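Local coordinates for phage-like element PBSX protein XkdM (Bacillus subtilis, PDB 2GUJ), which is probably the tail tube protein of the defective prophage PBSX, forming the inner tube of a phage-like tail, although its function has not been established directly, at residues B[100-105]-B[140-145]; B[83-88]-B[108-113]; B[31-36]-B[53-58]. All coordinates share one frame; numbering follows the deposited sequence.

Contact 1. Residues B[100-105]-B[140-145]; sequences GTERVT and PEKLSD
A backbone hydrogen bond ties residues 100-105 to 140-145: Arg103 N gives its proton to Glu141 O at 3.0 Å, with an N-H...O angle of 150°, though the placing of that oxygen is not quite certain. A residue further along, the carbonyl of Lys142 is approached by a carbon donor, Glu102 CA lying 3.1 Å from Lys142 O with the C-H directed almost straight at it (163°). Arg103 leaves the backbone with CG anti to N and bends at chi2 and chi3, so that its side chain runs alongside that of Glu141, pointing the same way. Arg103 NE and Glu141 OE2 are then 3.9 Å apart, a long salt bridge whose guanidinium and carboxylate planes stand 76° apart; NE also has a weak hydrogen bond to Gln89. Glu102 sends its carboxylate away from the facing segment to a salt bridge with Arg99, while its CG packs 3.7 Å from Lys142 CG, the methylenes of two long polar chains supplying part of the apolar contact. At the other end the compact ring of Pro140, which has no N-H to offer, sets CG 4.0 Å from Thr105 CG2. Backbone hydrogen bonds join Glu102 to Leu92 and Thr105 to Asp138, for strand 103-109 pairs with both strand 86-92 and strand 136-138, and residues 140-145 continue the chain as a loop after 136-138.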
loop_
_atom_site.group_PDB
_atom_site.type_symbol
_atom_site.label_atom_id
_atom_site.label_comp_id
_atom_site.label_asym_id
_atom_site.label_seq_id
_atom_site.Cartn_x
_atom_site.Cartn_y
_atom_site.Cartn_z
ATOM N N GLY B 100 12.605 -15.181 -19.030
ATOM C CA GLY B 100 13.732 -14.285 -19.223
ATOM C C GLY B 100 13.349 -12.902 -18.733
ATOM O O GLY B 100 13.169 -12.707 -17.533
ATOM N N THR B 101 13.225 -11.941 -19.644
ATOM C CA THR B 101 12.826 -10.576 -19.271
ATOM C C THR B 101 11.945 -9.908 -20.331
ATOM O O THR B 101 12.382 -9.622 -21.449
ATOM C CB THR B 101 14.043 -9.683 -18.992
ATOM O OG1 THR B 101 14.715 -10.163 -17.825
ATOM C CG2 THR B 101 13.603 -8.248 -18.739
ATOM N N GLU B 102 10.699 -9.651 -19.946
ATOM C CA GLU B 102 9.712 -9.061 -20.839
ATOM C C GLU B 102 9.193 -7.701 -20.356
ATOM O O GLU B 102 9.381 -7.316 -19.200
ATOM C CB GLU B 102 8.523 -10.024 -20.987
ATOM C CG GLU B 102 8.883 -11.503 -21.200
ATOM C CD GLU B 102 8.310 -12.405 -20.111
ATOM O OE1 GLU B 102 8.796 -12.319 -18.963
ATOM O OE2 GLU B 102 7.369 -13.180 -20.400
ATOM N N ARG B 103 8.535 -6.981 -21.261
ATOM C CA ARG B 103 7.965 -5.678 -20.944
ATOM C C ARG B 103 6.600 -5.862 -20.308
ATOM O O ARG B 103 5.838 -6.753 -20.674
ATOM C CB ARG B 103 7.810 -4.831 -22.210
ATOM C CG ARG B 103 7.221 -3.450 -21.938
ATOM C CD ARG B 103 8.093 -2.353 -22.529
ATOM N NE ARG B 103 7.698 -1.972 -23.880
ATOM C CZ ARG B 103 8.380 -1.119 -24.633
ATOM N NH1 ARG B 103 9.496 -0.571 -24.168
ATOM N NH2 ARG B 103 7.931 -0.790 -25.835
ATOM N N VAL B 104 6.294 -4.994 -19.360
ATOM C CA VAL B 104 5.024 -5.040 -18.666
ATOM C C VAL B 104 4.328 -3.724 -18.892
ATOM O O VAL B 104 4.922 -2.669 -18.685
ATOM C CB VAL B 104 5.232 -5.160 -17.170
ATOM C CG1 VAL B 104 3.942 -5.545 -16.494
ATOM C CG2 VAL B 104 6.321 -6.152 -16.897
ATOM N N THR B 105 3.084 -3.757 -19.336
ATOM C CA THR B 105 2.384 -2.503 -19.486
ATOM C C THR B 105 1.257 -2.559 -18.468
ATOM O O THR B 105 0.813 -3.643 -18.091
ATOM C CB THR B 105 1.805 -2.333 -20.883
ATOM O OG1 THR B 105 0.537 -2.988 -20.949
ATOM C CG2 THR B 105 2.753 -2.920 -21.932
ATOM N N PRO B 140 3.288 -8.299 -22.911
ATOM C CA PRO B 140 3.290 -8.473 -24.365
ATOM C C PRO B 140 4.508 -9.014 -25.090
ATOM O O PRO B 140 4.381 -9.931 -25.894
ATOM C CB PRO B 140 2.937 -7.084 -24.861
ATOM C CG PRO B 140 3.694 -6.232 -23.908
ATOM C CD PRO B 140 3.326 -6.864 -22.578
ATOM N N GLU B 141 5.680 -8.449 -24.836
ATOM C CA GLU B 141 6.867 -8.898 -25.551
ATOM C C GLU B 141 8.015 -9.255 -24.639
ATOM O O GLU B 141 7.994 -8.912 -23.466
ATOM C CB GLU B 141 7.299 -7.817 -26.539
ATOM C CG GLU B 141 7.508 -6.446 -25.896
ATOM C CD GLU B 141 7.420 -5.294 -26.896
ATOM O OE1 GLU B 141 8.203 -5.287 -27.875
ATOM O OE2 GLU B 141 6.575 -4.384 -26.694
ATOM N N LYS B 142 9.008 -9.964 -25.170
ATOM C CA LYS B 142 10.137 -10.321 -24.337
ATOM C C LYS B 142 11.064 -9.134 -24.248
ATOM O O LYS B 142 10.708 -8.146 -23.611
ATOM C CB LYS B 142 10.850 -11.566 -24.862
ATOM C CG LYS B 142 10.148 -12.839 -24.389
ATOM C CD LYS B 142 11.022 -14.075 -24.431
ATOM C CE LYS B 142 10.363 -15.207 -23.654
ATOM N NZ LYS B 142 11.136 -16.476 -23.715
ATOM N N LEU B 143 12.240 -9.200 -24.860
ATOM C CA LEU B 143 13.148 -8.055 -24.782
ATOM C C LEU B 143 14.518 -8.290 -25.397
ATOM O O LEU B 143 14.997 -9.429 -25.464
ATOM C CB LEU B 143 13.327 -7.618 -23.322
ATOM C CG LEU B 143 13.249 -6.118 -23.000
ATOM C CD1 LEU B 143 14.442 -5.390 -23.605
ATOM C CD2 LEU B 143 11.939 -5.543 -23.532
ATOM N N SER B 144 15.132 -7.185 -25.824
ATOM C CA SER B 144 16.455 -7.150 -26.441
ATOM C C SER B 144 16.880 -8.533 -26.924
ATOM O O SER B 144 17.888 -9.088 -26.486
ATOM C CB SER B 144 17.478 -6.584 -25.447
ATOM O OG SER B 144 18.594 -6.031 -26.125
ATOM N N ASP B 145 16.072 -9.081 -27.824
ATOM C CA ASP B 145 16.289 -10.398 -28.406
ATOM C C ASP B 145 17.756 -10.731 -28.622
ATOM O O ASP B 145 18.515 -9.922 -29.162
ATOM C CB ASP B 145 15.547 -10.482 -29.734
ATOM C CG ASP B 145 14.181 -9.839 -29.668
ATOM O OD1 ASP B 145 13.365 -10.282 -28.836
ATOM O OD2 ASP B 145 13.929 -8.891 -30.439
#

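Contact 2. Residues B[83-88]-B[108-113]; sequences DPYFTL and DVNFDS
Asp83, Phe86 and Val109 are the residues most deeply engaged where 83-88 meets 108-113. Asp83, its CG beside the backbone N (chi1 -77°), turns its carboxylate to the start of helix 113-117. There OD1 accepts from Ser113 N at 2.7 Å, nearly straight and from above the carboxylate plane, and it lies 2.6 Å from Ser113 OG, whose proton may go instead to Ser82 O. A short acid suits this place, since a negative charge beside a helix N-terminus should be stabilised; Asp112, at the N-cap, brings a like charge near, which could raise the proton affinity of either carboxylate. Phe86 and Val109 form an antiparallel hydrogen-bonded pair of the beta hairpin made by strands 86-92 and 103-109, in the sheet of a phage tail tube family fold; the bond from Phe86 N to Val109 O is weak, at 3.2 Å. Their side chains share one face of that sheet. The Phe86 ring receives the edge of Phe111 in a T-shaped stack, centroids 5.0 Å apart and planes at 74°, with Phe111 CE1 above the rim of the Phe86 face. The branched side chain of Val109 sets CG1 3.5 Å from Leu88 CB. Leu16 and Ile116 pack against both phenylalanines, Met74 of helix 68-79 adds to the cover of Phe86, and Phe132 lies against Val109.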
loop_
_atom_site.group_PDB
_atom_site.type_symbol
_atom_site.label_atom_id
_atom_site.label_comp_id
_atom_site.label_asym_id
_atom_site.label_seq_id
_atom_site.Cartn_x
_atom_site.Cartn_y
_atom_site.Cartn_z
ATOM N N ASP B 83 -8.871 13.048 -13.169
ATOM C CA ASP B 83 -7.674 12.233 -13.134
ATOM C C ASP B 83 -7.600 11.516 -14.460
ATOM O O ASP B 83 -8.522 10.799 -14.844
ATOM C CB ASP B 83 -7.726 11.225 -11.997
ATOM C CG ASP B 83 -7.443 11.861 -10.658
ATOM O OD1 ASP B 83 -6.542 12.729 -10.601
ATOM O OD2 ASP B 83 -8.109 11.483 -9.663
ATOM N N PRO B 84 -6.495 11.711 -15.184
ATOM C CA PRO B 84 -6.244 11.109 -16.494
ATOM C C PRO B 84 -5.774 9.662 -16.402
ATOM O O PRO B 84 -5.342 9.210 -15.346
ATOM C CB PRO B 84 -5.168 12.018 -17.067
ATOM C CG PRO B 84 -4.330 12.301 -15.863
ATOM C CD PRO B 84 -5.372 12.589 -14.792
ATOM N N TYR B 85 -5.863 8.947 -17.516
ATOM C CA TYR B 85 -5.429 7.563 -17.574
ATOM C C TYR B 85 -4.120 7.437 -18.330
ATOM O O TYR B 85 -4.097 7.553 -19.555
ATOM C CB TYR B 85 -6.447 6.697 -18.301
ATOM C CG TYR B 85 -7.674 6.324 -17.519
ATOM C CD1 TYR B 85 -7.592 5.951 -16.181
ATOM C CD2 TYR B 85 -8.919 6.276 -18.138
ATOM C CE1 TYR B 85 -8.727 5.538 -15.479
ATOM C CE2 TYR B 85 -10.051 5.862 -17.445
ATOM C CZ TYR B 85 -9.945 5.497 -16.116
ATOM O OH TYR B 85 -11.062 5.119 -15.420
ATOM N N PHE B 86 -3.030 7.201 -17.619
ATOM C CA PHE B 86 -1.748 7.040 -18.283
ATOM C C PHE B 86 -1.507 5.539 -18.479
ATOM O O PHE B 86 -2.145 4.704 -17.826
ATOM C CB PHE B 86 -0.609 7.624 -17.441
ATOM C CG PHE B 86 -1.030 8.718 -16.504
ATOM C CD1 PHE B 86 -2.032 8.501 -15.564
ATOM C CD2 PHE B 86 -0.387 9.948 -16.520
ATOM C CE1 PHE B 86 -2.385 9.490 -14.640
ATOM C CE2 PHE B 86 -0.728 10.948 -15.600
ATOM C CZ PHE B 86 -1.732 10.716 -14.658
ATOM N N THR B 87 -0.606 5.202 -19.393
ATOM C CA THR B 87 -0.265 3.813 -19.658
ATOM C C THR B 87 1.186 3.627 -19.245
ATOM O O THR B 87 2.093 4.156 -19.890
ATOM C CB THR B 87 -0.407 3.491 -21.139
ATOM O OG1 THR B 87 -1.799 3.357 -21.446
ATOM C CG2 THR B 87 0.355 2.209 -21.499
ATOM N N LEU B 88 1.402 2.871 -18.175
ATOM C CA LEU B 88 2.745 2.656 -17.662
ATOM C C LEU B 88 3.413 1.439 -18.289
ATOM O O LEU B 88 3.041 0.295 -18.009
ATOM C CB LEU B 88 2.696 2.531 -16.129
ATOM C CG LEU B 88 4.090 2.439 -15.499
ATOM C CD1 LEU B 88 4.041 2.623 -13.982
ATOM C CD2 LEU B 88 4.697 1.092 -15.860
ATOM N N ASP B 108 -4.356 1.773 -18.136
ATOM C CA ASP B 108 -5.097 2.680 -17.296
ATOM C C ASP B 108 -4.645 2.862 -15.866
ATOM O O ASP B 108 -5.476 2.951 -14.960
ATOM C CB ASP B 108 -6.576 2.324 -17.342
ATOM C CG ASP B 108 -7.305 3.106 -18.402
ATOM O OD1 ASP B 108 -6.754 3.283 -19.514
ATOM O OD2 ASP B 108 -8.428 3.557 -18.117
ATOM N N VAL B 109 -3.331 2.911 -15.658
ATOM C CA VAL B 109 -2.811 3.170 -14.324
ATOM C C VAL B 109 -3.371 4.569 -14.096
ATOM O O VAL B 109 -3.538 5.319 -15.056
ATOM C CB VAL B 109 -1.264 3.242 -14.299
ATOM C CG1 VAL B 109 -0.713 3.022 -15.700
ATOM C CG2 VAL B 109 -0.809 4.596 -13.745
ATOM N N ASN B 110 -3.651 4.933 -12.850
ATOM C CA ASN B 110 -4.216 6.253 -12.595
ATOM C C ASN B 110 -4.020 6.792 -11.188
ATOM O O ASN B 110 -4.560 6.245 -10.234
ATOM C CB ASN B 110 -5.703 6.200 -12.922
ATOM C CG ASN B 110 -6.474 7.383 -12.365
ATOM O OD1 ASN B 110 -5.910 8.456 -12.138
ATOM N ND2 ASN B 110 -7.779 7.202 -12.164
ATOM N N PHE B 111 -3.248 7.870 -11.063
ATOM C CA PHE B 111 -3.008 8.491 -9.757
ATOM C C PHE B 111 -3.923 9.681 -9.542
ATOM O O PHE B 111 -4.754 10.007 -10.385
ATOM C CB PHE B 111 -1.592 9.042 -9.623
ATOM C CG PHE B 111 -0.593 8.367 -10.484
ATOM C CD1 PHE B 111 -0.546 8.621 -11.854
ATOM C CD2 PHE B 111 0.314 7.474 -9.925
ATOM C CE1 PHE B 111 0.399 7.988 -12.661
ATOM C CE2 PHE B 111 1.262 6.832 -10.706
ATOM C CZ PHE B 111 1.314 7.084 -12.081
ATOM N N ASP B 112 -3.750 10.330 -8.399
ATOM C CA ASP B 112 -4.514 11.522 -8.073
ATOM C C ASP B 112 -3.633 12.667 -8.570
ATOM O O ASP B 112 -2.473 12.800 -8.170
ATOM C CB ASP B 112 -4.742 11.612 -6.556
ATOM C CG ASP B 112 -5.533 12.854 -6.141
ATOM O OD1 ASP B 112 -6.668 13.063 -6.622
ATOM O OD2 ASP B 112 -5.019 13.634 -5.315
ATOM N N SER B 113 -4.185 13.471 -9.467
ATOM C CA SER B 113 -3.464 14.593 -10.049
ATOM C C SER B 113 -2.651 15.342 -9.011
ATOM O O SER B 113 -1.421 15.349 -9.052
ATOM C CB SER B 113 -4.458 15.544 -10.688
ATOM O OG SER B 113 -5.334 14.827 -11.526
#

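Contact 3. Residues B[31-36]-B[53-58]; sequences ANVEKN and TGANGT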
loop_
_atom_site.group_PDB
_atom_site.type_symbol
_atom_site.label_atom_id
_atom_site.label_comp_id
_atom_site.label_asym_id
_atom_site.label_seq_id
_atom_site.Cartn_x
_atom_site.Cartn_y
_atom_site.Cartn_z
ATOM N N ALA B 31 2.858 -3.341 -8.501
ATOM C CA ALA B 31 1.404 -3.390 -8.467
ATOM C C ALA B 31 0.885 -4.624 -7.765
ATOM O O ALA B 31 1.652 -5.372 -7.179
ATOM C CB ALA B 31 0.849 -3.320 -9.882
ATOM N N ASN B 32 -0.421 -4.845 -7.873
ATOM C CA ASN B 32 -1.084 -5.974 -7.222
ATOM C C ASN B 32 -2.384 -6.433 -7.882
ATOM O O ASN B 32 -3.456 -5.951 -7.501
ATOM C CB ASN B 32 -1.419 -5.594 -5.780
ATOM C CG ASN B 32 -0.277 -5.831 -4.831
ATOM O OD1 ASN B 32 0.116 -6.974 -4.598
ATOM N ND2 ASN B 32 0.262 -4.755 -4.262
ATOM N N VAL B 33 -2.341 -7.356 -8.840
ATOM C CA VAL B 33 -3.611 -7.791 -9.425
ATOM C C VAL B 33 -4.569 -8.206 -8.312
ATOM O O VAL B 33 -4.228 -9.029 -7.470
ATOM C CB VAL B 33 -3.438 -8.978 -10.377
ATOM C CG1 VAL B 33 -3.052 -8.480 -11.758
ATOM C CG2 VAL B 33 -2.377 -9.921 -9.846
ATOM N N GLU B 34 -5.761 -7.619 -8.294
ATOM C CA GLU B 34 -6.737 -7.947 -7.268
ATOM C C GLU B 34 -7.410 -9.275 -7.538
ATOM O O GLU B 34 -7.941 -9.497 -8.627
ATOM C CB GLU B 34 -7.815 -6.885 -7.177
ATOM C CG GLU B 34 -8.926 -7.268 -6.214
ATOM C CD GLU B 34 -10.213 -6.535 -6.510
ATOM O OE1 GLU B 34 -10.842 -6.852 -7.548
ATOM O OE2 GLU B 34 -10.586 -5.644 -5.712
ATOM N N LYS B 35 -7.393 -10.141 -6.527
ATOM C CA LYS B 35 -8.001 -11.470 -6.587
ATOM C C LYS B 35 -9.367 -11.376 -5.934
ATOM O O LYS B 35 -9.507 -11.644 -4.737
ATOM C CB LYS B 35 -7.154 -12.480 -5.806
ATOM C CG LYS B 35 -7.875 -13.801 -5.503
ATOM C CD LYS B 35 -7.208 -14.572 -4.359
ATOM C CE LYS B 35 -7.945 -15.882 -4.037
ATOM N NZ LYS B 35 -7.341 -16.603 -2.872
ATOM N N ASN B 36 -10.379 -11.018 -6.715
ATOM C CA ASN B 36 -11.710 -10.864 -6.151
ATOM C C ASN B 36 -12.779 -11.796 -6.681
ATOM O O ASN B 36 -12.869 -12.056 -7.882
ATOM C CB ASN B 36 -12.185 -9.417 -6.320
ATOM C CG ASN B 36 -12.764 -8.834 -5.038
ATOM O OD1 ASN B 36 -12.118 -8.850 -3.990
ATOM N ND2 ASN B 36 -13.983 -8.308 -5.120
ATOM N N THR B 53 -10.714 -9.156 -19.600
ATOM C CA THR B 53 -9.966 -7.909 -19.676
ATOM C C THR B 53 -9.775 -7.384 -18.256
ATOM O O THR B 53 -9.474 -6.211 -18.049
ATOM C CB THR B 53 -10.724 -6.860 -20.534
ATOM O OG1 THR B 53 -11.134 -7.458 -21.773
ATOM C CG2 THR B 53 -9.822 -5.670 -20.848
ATOM N N GLY B 54 -9.957 -8.271 -17.284
ATOM C CA GLY B 54 -9.791 -7.898 -15.894
ATOM C C GLY B 54 -8.376 -7.450 -15.586
ATOM O O GLY B 54 -7.853 -6.524 -16.212
ATOM N N ALA B 55 -7.747 -8.118 -14.625
ATOM C CA ALA B 55 -6.391 -7.779 -14.217
ATOM C C ALA B 55 -6.378 -6.361 -13.665
ATOM O O ALA B 55 -5.384 -5.642 -13.746
ATOM C CB ALA B 55 -5.441 -7.900 -15.390
ATOM N N ASN B 56 -7.515 -5.956 -13.121
ATOM C CA ASN B 56 -7.666 -4.636 -12.522
ATOM C C ASN B 56 -6.929 -4.748 -11.209
ATOM O O ASN B 56 -6.802 -5.853 -10.683
ATOM C CB ASN B 56 -9.112 -4.424 -12.185
ATOM C CG ASN B 56 -9.609 -5.475 -11.224
ATOM O OD1 ASN B 56 -9.180 -5.543 -10.064
ATOM N ND2 ASN B 56 -10.500 -6.328 -11.706
ATOM N N GLY B 57 -6.480 -3.626 -10.656
ATOM C CA GLY B 57 -5.802 -3.689 -9.377
ATOM C C GLY B 57 -5.305 -2.382 -8.806
ATOM O O GLY B 57 -5.603 -1.300 -9.316
ATOM N N THR B 58 -4.550 -2.481 -7.717
ATOM C CA THR B 58 -3.977 -1.297 -7.095
ATOM C C THR B 58 -2.473 -1.430 -7.108
ATOM O O THR B 58 -1.940 -2.427 -7.573
ATOM C CB THR B 58 -4.422 -1.131 -5.650
ATOM O OG1 THR B 58 -5.854 -1.167 -5.582
ATOM C CG2 THR B 58 -3.933 0.216 -5.115
#
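Two backbone hydrogen bonds hold 31-36 against 53-58. The better one runs from Glu34 N to Asn56 O, 3.1 Å long and nearly straight at 166°, with the donor in the plane of the carbonyl; the other, Asn32 N to Thr58 O at 2.9 Å, is bent to 123° and weak. Between them Val33 faces Gly57 in a non-hydrogen-bonded pair, CA to CA 4.7 Å. At Gly57 a CB would point toward the facing strand and collide with Asn32 O, so the lack of a side chain lets the backbones draw this close. Antiparallel pairing here joins the end of the long strand 21-33 to the beginning of strand 57-63, within the antiparallel sheet of a phage tail tube family fold. Glu34, with CG anti to the backbone N and an extended chain, reaches across Asn56, the carboxylate and amide planes 83° apart. Glu34 is exposed and Asn56 partly so, which suits their polar groups. Beside the strand pair, Val33 CG1 comes 4.4 Å from Ala55 CB, and these small apolar groups both rest on Phe137 of strand 136-138. Farther out, Gly57 is hydrogen-bonded through its backbone to Phe134, and Ala31 to Ile9.

All three contacts reach the same antiparallel sheet. Contacts 1 and 2 draw on opposite ends of strand 103-109 and lie on opposite sides of the chain's centre, their centres about 22 Å apart; they nevertheless touch, Thr105 CB packing 4.1 Å from Leu88 O. Their segments alternate along the sequence, so each contact spans part of the loop closed by the other. Contact 3 closes earlier in the chain, before either of the others opens. It touches neither: its centre is about 20 Å from that of contact 1 and about 15 Å from that of contact 2, with nearest atoms about 8 Å and 7 Å away.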